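Local coordinates for protein catalase (PDB 1M7S) that decomposes hydrogen peroxide into water and oxygen with the help of a heme cofactor, protecting the cell from peroxide damage, at residues 85-90 and 108-113; 211-216 and 254-259. All blocks are in the same frame, centred on the assembly; numbering follows the deposited sequence.

Interaction 1: residues 85-90 and 108-113; sequences VFVRFS and FATKFY. With HEM (protoporphyrin IX containing Fe), chain E.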
loop_
_atom_site.group_PDB
_atom_site.type_symbol
_atom_site.label_atom_id
_atom_site.label_comp_id
_atom_site.label_asym_id
_atom_site.label_seq_id
_atom_site.Cartn_x
_atom_site.Cartn_y
_atom_site.Cartn_z
ATOM N N VAL A 85 -4.455 20.159 -23.196
ATOM C CA VAL A 85 -3.484 20.053 -22.127
ATOM C C VAL A 85 -4.147 19.993 -20.753
ATOM O O VAL A 85 -5.273 20.487 -20.570
ATOM C CB VAL A 85 -2.542 21.289 -22.110
ATOM C CG1 VAL A 85 -1.746 21.473 -23.431
ATOM C CG2 VAL A 85 -3.216 22.634 -21.860
ATOM N N PHE A 86 -3.346 19.601 -19.759
ATOM C CA PHE A 86 -3.729 19.707 -18.361
ATOM C C PHE A 86 -2.495 20.427 -17.773
ATOM O O PHE A 86 -1.381 19.930 -18.067
ATOM C CB PHE A 86 -3.997 18.351 -17.723
ATOM C CG PHE A 86 -4.463 18.493 -16.285
ATOM C CD1 PHE A 86 -5.796 18.356 -15.984
ATOM C CD2 PHE A 86 -3.528 18.819 -15.293
ATOM C CE1 PHE A 86 -6.265 18.518 -14.674
ATOM C CE2 PHE A 86 -4.015 18.969 -13.976
ATOM C CZ PHE A 86 -5.343 18.858 -13.671
ATOM N N VAL A 87 -2.653 21.511 -17.025
ATOM C CA VAL A 87 -1.492 22.191 -16.442
ATOM C C VAL A 87 -1.613 22.112 -14.905
ATOM O O VAL A 87 -2.695 22.378 -14.446
ATOM C CB VAL A 87 -1.374 23.631 -16.924
ATOM C CG1 VAL A 87 -0.410 24.469 -16.066
ATOM C CG2 VAL A 87 -0.898 23.704 -18.408
ATOM N N ARG A 88 -0.553 21.760 -14.203
ATOM C CA ARG A 88 -0.616 21.834 -12.727
ATOM C C ARG A 88 0.491 22.870 -12.369
ATOM O O ARG A 88 1.655 22.730 -12.777
ATOM C CB ARG A 88 -0.310 20.487 -12.046
ATOM C CG ARG A 88 -0.559 20.609 -10.494
ATOM C CD ARG A 88 -0.666 19.154 -9.968
ATOM N NE ARG A 88 -0.575 19.200 -8.484
ATOM C CZ ARG A 88 0.491 19.433 -7.746
ATOM N NH1 ARG A 88 1.720 19.680 -8.187
ATOM N NH2 ARG A 88 0.254 19.416 -6.404
ATOM N N PHE A 89 0.072 23.901 -11.600
ATOM C CA PHE A 89 0.973 24.934 -11.127
ATOM C C PHE A 89 1.275 24.571 -9.644
ATOM O O PHE A 89 0.370 23.990 -9.063
ATOM C CB PHE A 89 0.314 26.332 -11.124
ATOM C CG PHE A 89 0.194 26.913 -12.523
ATOM C CD1 PHE A 89 1.290 27.352 -13.221
ATOM C CD2 PHE A 89 -1.069 27.005 -13.116
ATOM C CE1 PHE A 89 1.170 27.883 -14.490
ATOM C CE2 PHE A 89 -1.226 27.526 -14.381
ATOM C CZ PHE A 89 -0.090 27.975 -15.072
ATOM N N SER A 90 2.403 24.988 -9.098
ATOM C CA SER A 90 2.611 24.581 -7.681
ATOM C C SER A 90 3.704 25.353 -6.999
ATOM O O SER A 90 4.452 26.060 -7.681
ATOM C CB SER A 90 3.080 23.109 -7.692
ATOM O OG SER A 90 4.160 22.903 -8.602
ATOM N N PHE A 108 5.423 24.604 -13.083
ATOM C CA PHE A 108 4.558 24.885 -14.264
ATOM C C PHE A 108 4.664 23.674 -15.150
ATOM O O PHE A 108 5.597 23.511 -15.922
ATOM C CB PHE A 108 5.088 26.152 -14.937
ATOM C CG PHE A 108 4.254 26.748 -16.055
ATOM C CD1 PHE A 108 4.448 28.073 -16.383
ATOM C CD2 PHE A 108 3.310 26.025 -16.772
ATOM C CE1 PHE A 108 3.725 28.701 -17.393
ATOM C CE2 PHE A 108 2.563 26.634 -17.778
ATOM C CZ PHE A 108 2.785 27.985 -18.075
ATOM N N ALA A 109 3.874 22.626 -14.875
ATOM C CA ALA A 109 3.907 21.335 -15.546
ATOM C C ALA A 109 2.728 21.210 -16.528
ATOM O O ALA A 109 1.546 21.312 -16.166
ATOM C CB ALA A 109 3.867 20.225 -14.490
ATOM N N THR A 110 3.062 20.850 -17.761
ATOM C CA THR A 110 2.032 20.778 -18.826
ATOM C C THR A 110 1.997 19.363 -19.382
ATOM O O THR A 110 3.044 18.843 -19.795
ATOM C CB THR A 110 2.396 21.753 -19.955
ATOM O OG1 THR A 110 2.486 23.082 -19.453
ATOM C CG2 THR A 110 1.301 21.749 -21.063
ATOM N N LYS A 111 0.849 18.686 -19.290
ATOM C CA LYS A 111 0.640 17.390 -19.887
ATOM C C LYS A 111 -0.031 17.650 -21.273
ATOM O O LYS A 111 -1.139 18.188 -21.274
ATOM C CB LYS A 111 -0.309 16.555 -19.039
ATOM C CG LYS A 111 -0.652 15.198 -19.618
ATOM C CD LYS A 111 -1.389 14.247 -18.654
ATOM C CE LYS A 111 -0.503 13.860 -17.463
ATOM N NZ LYS A 111 0.746 13.152 -17.886
ATOM N N PHE A 112 0.690 17.300 -22.331
ATOM C CA PHE A 112 0.069 17.541 -23.662
ATOM C C PHE A 112 -0.519 16.228 -24.140
ATOM O O PHE A 112 0.200 15.224 -24.183
ATOM C CB PHE A 112 1.143 17.929 -24.658
ATOM C CG PHE A 112 1.798 19.259 -24.541
ATOM C CD1 PHE A 112 2.890 19.446 -23.689
ATOM C CD2 PHE A 112 1.377 20.346 -25.286
ATOM C CE1 PHE A 112 3.542 20.667 -23.629
ATOM C CE2 PHE A 112 2.022 21.560 -25.214
ATOM C CZ PHE A 112 3.129 21.753 -24.385
ATOM N N TYR A 113 -1.811 16.137 -24.415
ATOM C CA TYR A 113 -2.407 14.865 -24.799
ATOM C C TYR A 113 -2.315 14.784 -26.349
ATOM O O TYR A 113 -3.338 15.048 -26.976
ATOM C CB TYR A 113 -3.838 14.778 -24.342
ATOM C CG TYR A 113 -4.083 14.826 -22.822
ATOM C CD1 TYR A 113 -4.091 13.682 -22.084
ATOM C CD2 TYR A 113 -4.324 16.036 -22.218
ATOM C CE1 TYR A 113 -4.342 13.709 -20.701
ATOM C CE2 TYR A 113 -4.600 16.116 -20.834
ATOM C CZ TYR A 113 -4.599 14.939 -20.116
ATOM O OH TYR A 113 -4.870 14.996 -18.755
HETATM C CHA HEM E . 7.683 17.204 -8.895
HETATM C CHB HEM E . 9.872 20.601 -11.559
HETATM C CHC HEM E . 14.169 18.704 -10.423
HETATM C CHD HEM E . 11.933 14.785 -8.611
HETATM C C1A HEM E . 7.921 18.291 -9.703
HETATM C C2A HEM E . 6.867 19.197 -10.220
HETATM C C3A HEM E . 7.471 20.132 -10.952
HETATM C C4A HEM E . 8.899 19.867 -10.905
HETATM C CMA HEM E . 6.850 21.292 -11.741
HETATM C CAA HEM E . 5.376 18.973 -9.913
HETATM C CBA HEM E . 4.566 18.309 -11.076
HETATM C CGA HEM E . 3.059 18.337 -10.705
HETATM O O1A HEM E . 2.590 17.193 -10.487
HETATM O O2A HEM E . 2.573 19.484 -10.741
HETATM C C1B HEM E . 11.221 20.373 -11.515
HETATM C C2B HEM E . 12.233 21.110 -12.262
HETATM C C3B HEM E . 13.433 20.588 -11.932
HETATM C C4B HEM E . 13.196 19.520 -11.000
HETATM C CMB HEM E . 11.907 22.275 -13.206
HETATM C CAB HEM E . 14.847 20.969 -12.371
HETATM C CBB HEM E . 15.127 21.555 -13.519
HETATM C C1C HEM E . 13.921 17.444 -9.941
HETATM C C2C HEM E . 14.911 16.403 -9.792
HETATM C C3C HEM E . 14.293 15.312 -9.319
HETATM C C4C HEM E . 12.906 15.668 -9.110
HETATM C CMC HEM E . 16.408 16.505 -10.190
HETATM C CAC HEM E . 14.841 13.911 -8.985
HETATM C CBC HEM E . 15.770 13.277 -9.722
HETATM C C1D HEM E . 10.590 15.156 -8.473
HETATM C C2D HEM E . 9.568 14.314 -7.873
HETATM C C3D HEM E . 8.405 14.966 -7.948
HETATM C C4D HEM E . 8.661 16.234 -8.595
HETATM C CMD HEM E . 9.892 12.936 -7.272
HETATM C CAD HEM E . 7.004 14.497 -7.461
HETATM C CBD HEM E . 6.221 13.882 -8.678
HETATM C CGD HEM E . 4.918 13.209 -8.289
HETATM O O1D HEM E . 4.038 13.121 -9.216
HETATM O O2D HEM E . 4.712 12.731 -7.147
HETATM N NA HEM E . 9.134 18.773 -10.105
HETATM N NB HEM E . 11.831 19.389 -10.765
HETATM N NC HEM E . 12.704 16.983 -9.489
HETATM N ND HEM E . 9.982 16.301 -8.948
HETATM FE FE HEM E . 10.911 17.821 -9.881
HETATM O O HOH W 1 11.561 19.511 -8.132
#
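Phe-89 turns its edge to the face of Phe-108: CE1 of Phe-89 stands over the ring centre, 3.6 Å from CD2 of Phe-108. The centroids are 4.8 Å apart and the planes inclined at 54°, an edge-to-face pair. A face of Phe-89 receives CG1 of Val-87, which also reaches CE2 of Phe-108, so one methyl touches both rings. CG1 of Val-85 packs against CD2 of Phe-112, while CG2 of Thr-110 lies over a face of Phe-112 toward its rim. The guanidinium of Arg-88 presents its edge to a heme propionate: NH1 donates in plane to atom O2A over 2.7 Å (N-H...acceptor angle 165°). The chain runs extended from CG to NE alongside O2A, with CD of Arg-88 3.3 Å from that oxygen, and a bend at chi4 (-73°) turns NH1 back onto it.

Both strands belong to the antiparallel beta-barrel of the catalase fold. Phe-86 with Lys-111 and Arg-88 with Ala-109 are hydrogen-bonded pairs, Lys-111 N lying 2.8 Å from Phe-86 O. Val-85, Val-87, Phe-89, Phe-108, Thr-110 and Phe-112 share one side of the sheet; Phe-86, Arg-88, Ala-109 and Lys-111 share the other. There the short Ala-109 lies against the propionate arm, its CB 4.0 Å from heme CBA. Lys-111 bends away from 85-90, its ammonium forming a salt bridge with Asp-120 on the next strand and a hydrogen bond to Ala-307 O.

Interaction 2: residues 211-216 and 254-259; sequences HWKSLQ and DLYVQV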
loop_
_atom_site.group_PDB
_atom_site.type_symbol
_atom_site.label_atom_id
_atom_site.label_comp_id
_atom_site.label_asym_id
_atom_site.label_seq_id
_atom_site.Cartn_x
_atom_site.Cartn_y
_atom_site.Cartn_z
ATOM N N HIS A 211 10.524 27.883 -23.361
ATOM C CA HIS A 211 10.166 29.047 -22.578
ATOM C C HIS A 211 8.704 29.428 -22.835
ATOM O O HIS A 211 8.387 29.766 -23.996
ATOM C CB HIS A 211 11.080 30.234 -22.952
ATOM C CG HIS A 211 10.731 31.568 -22.346
ATOM N ND1 HIS A 211 10.789 32.746 -23.083
ATOM C CD2 HIS A 211 10.311 31.932 -21.115
ATOM C CE1 HIS A 211 10.410 33.758 -22.303
ATOM N NE2 HIS A 211 10.123 33.310 -21.095
ATOM N N TRP A 212 7.939 29.415 -21.756
ATOM C CA TRP A 212 6.553 29.882 -21.854
ATOM C C TRP A 212 6.578 31.359 -21.478
ATOM O O TRP A 212 6.858 31.715 -20.328
ATOM C CB TRP A 212 5.614 29.178 -20.878
ATOM C CG TRP A 212 5.305 27.756 -21.089
ATOM C CD1 TRP A 212 5.707 26.722 -20.271
ATOM C CD2 TRP A 212 4.485 27.147 -22.107
ATOM N NE1 TRP A 212 5.205 25.545 -20.728
ATOM C CE2 TRP A 212 4.431 25.771 -21.851
ATOM C CE3 TRP A 212 3.786 27.655 -23.209
ATOM C CZ2 TRP A 212 3.721 24.859 -22.621
ATOM C CZ3 TRP A 212 3.082 26.754 -23.990
ATOM C CH2 TRP A 212 3.041 25.351 -23.730
ATOM N N LYS A 213 6.272 32.241 -22.438
ATOM C CA LYS A 213 6.263 33.670 -22.175
ATOM C C LYS A 213 4.854 34.127 -21.817
ATOM O O LYS A 213 3.930 33.982 -22.635
ATOM C CB LYS A 213 6.768 34.501 -23.372
ATOM C CG LYS A 213 6.762 35.994 -23.040
ATOM C CD LYS A 213 7.755 36.771 -23.875
ATOM C CE LYS A 213 7.606 38.262 -23.510
ATOM N NZ LYS A 213 8.393 38.583 -22.281
ATOM N N SER A 214 4.701 34.621 -20.580
ATOM C CA SER A 214 3.392 35.091 -20.150
ATOM C C SER A 214 2.865 36.279 -20.969
ATOM O O SER A 214 3.557 37.289 -21.104
ATOM C CB SER A 214 3.453 35.581 -18.686
ATOM O OG SER A 214 2.136 36.059 -18.363
ATOM N N LEU A 215 1.668 36.132 -21.503
ATOM C CA LEU A 215 1.020 37.192 -22.270
ATOM C C LEU A 215 0.281 38.130 -21.335
ATOM O O LEU A 215 -0.195 39.174 -21.773
ATOM C CB LEU A 215 0.126 36.660 -23.396
ATOM C CG LEU A 215 0.925 35.756 -24.387
ATOM C CD1 LEU A 215 0.029 35.340 -25.545
ATOM C CD2 LEU A 215 2.180 36.437 -24.895
ATOM N N GLN A 216 0.294 37.860 -20.010
ATOM C CA GLN A 216 -0.295 38.778 -19.038
ATOM C C GLN A 216 0.793 39.633 -18.418
ATOM O O GLN A 216 0.510 40.532 -17.629
ATOM C CB GLN A 216 -1.003 37.984 -17.934
ATOM C CG GLN A 216 -2.179 37.175 -18.396
ATOM C CD GLN A 216 -1.867 36.022 -19.303
ATOM O OE1 GLN A 216 -2.350 35.966 -20.443
ATOM N NE2 GLN A 216 -1.076 35.064 -18.823
ATOM N N ASP A 254 2.851 32.215 -24.831
ATOM C CA ASP A 254 3.478 31.892 -26.107
ATOM C C ASP A 254 4.662 30.969 -25.808
ATOM O O ASP A 254 5.412 31.241 -24.850
ATOM C CB ASP A 254 3.969 33.138 -26.839
ATOM C CG ASP A 254 2.839 33.775 -27.678
ATOM O OD1 ASP A 254 1.807 33.124 -27.901
ATOM O OD2 ASP A 254 3.018 34.941 -28.087
ATOM N N LEU A 255 4.776 29.895 -26.574
ATOM C CA LEU A 255 5.921 28.981 -26.416
ATOM C C LEU A 255 7.035 29.346 -27.381
ATOM O O LEU A 255 6.824 29.419 -28.610
ATOM C CB LEU A 255 5.469 27.531 -26.672
ATOM C CG LEU A 255 6.520 26.428 -26.526
ATOM C CD1 LEU A 255 7.075 26.443 -25.077
ATOM C CD2 LEU A 255 5.942 25.084 -26.896
ATOM N N TYR A 256 8.222 29.551 -26.820
ATOM C CA TYR A 256 9.428 29.795 -27.581
ATOM C C TYR A 256 10.495 28.706 -27.413
ATOM O O TYR A 256 10.635 28.112 -26.324
ATOM C CB TYR A 256 10.044 31.130 -27.156
ATOM C CG TYR A 256 9.288 32.359 -27.561
ATOM C CD1 TYR A 256 8.212 32.783 -26.779
ATOM C CD2 TYR A 256 9.637 33.115 -28.684
ATOM C CE1 TYR A 256 7.500 33.920 -27.120
ATOM C CE2 TYR A 256 8.921 34.251 -29.041
ATOM C CZ TYR A 256 7.851 34.627 -28.260
ATOM O OH TYR A 256 7.105 35.732 -28.561
ATOM N N VAL A 257 11.314 28.534 -28.470
ATOM C CA VAL A 257 12.458 27.614 -28.389
ATOM C C VAL A 257 13.783 28.321 -28.682
ATOM O O VAL A 257 13.814 29.304 -29.434
ATOM C CB VAL A 257 12.396 26.349 -29.233
ATOM C CG1 VAL A 257 11.254 25.435 -28.741
ATOM C CG2 VAL A 257 12.264 26.609 -30.741
ATOM N N GLN A 258 14.869 27.860 -28.030
ATOM C CA GLN A 258 16.236 28.298 -28.267
ATOM C C GLN A 258 16.926 27.047 -28.786
ATOM O O GLN A 258 16.688 25.958 -28.221
ATOM C CB GLN A 258 17.057 28.812 -27.064
ATOM C CG GLN A 258 16.665 30.213 -26.644
ATOM C CD GLN A 258 17.435 30.523 -25.359
ATOM O OE1 GLN A 258 17.169 29.815 -24.376
ATOM N NE2 GLN A 258 18.302 31.517 -25.359
ATOM N N VAL A 259 17.621 27.129 -29.914
ATOM C CA VAL A 259 18.135 25.933 -30.567
ATOM C C VAL A 259 19.626 25.932 -30.760
ATOM O O VAL A 259 20.104 26.983 -31.217
ATOM C CB VAL A 259 17.479 25.838 -31.988
ATOM C CG1 VAL A 259 17.876 24.640 -32.820
ATOM C CG2 VAL A 259 15.962 25.839 -31.887
#
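Leu-255 meets Trp-212 from its first side-chain carbon onward. CB of Leu-255 sits 3.7 Å from CZ3 of Trp-212 and nearly as close to CE3, on the benzene end of the indole. CG stands anti to the backbone N (chi1 -179°), and from it CD1 reaches over the indole face, 4.0 Å from the centroid of the six-membered ring and 11° off the ring normal. This is a CH-pi contact; the same methyl also approaches O of His-211. A branched aliphatic side chain suits the place, since it can lay one methyl on the flat indole while its CB packs against the CE3-CZ3 side.

Strands 205-214 and 252-260 are antiparallel neighbours in the catalase beta-barrel, and here their short segments meet at 141°. Trp-212 and Leu-255 form the non-hydrogen-bonded pair between two hydrogen-bonded ones, His-211 with Tyr-256 and Lys-213 with Asp-254. Of the four backbone bonds, Lys-213 N to Asp-254 O is the shortest at 2.7 Å.

On the other side of the sheet the residues are more polar, as suits a partly exposed surface. The ring of Tyr-256 brings CE1 to 3.9 Å from CB of Lys-213, while the imidazole of His-211 is held by Asp-189 at NE2 and Glu-284 at ND1. Past the strand end, Leu-215 crosses Asp-254 at about a right angle, its CD2 lying 3.6 Å from OD2 of Asp-254; OD1 of that carboxylate is hydrogen-bonded to Gln-289. Ser-214 OG accepts from the backbone N of Gln-216, closing an ST turn.

Interaction 1 and interaction 2 belong to one curled antiparallel sheet, their centres 15 Å apart, and they meet through Trp-212. CZ2 of the indole lies 3.6 Å from CZ of Phe-112 and 3.8 Å from OG1 of Thr-110, while CD1 is 3.9 Å from CZ of Phe-108, whose ring stacks with the tryptophan. Interaction 1 reaches the heme directly, and its Arg-88 side chain is about 4 Å from that of His-52, a predicted active-site residue, at nearest approach. Interaction 2 stands farther back: the Trp-212 side chain is about 10 Å from the heme and reaches the pocket through its stack on Phe-108, a residue that lines it.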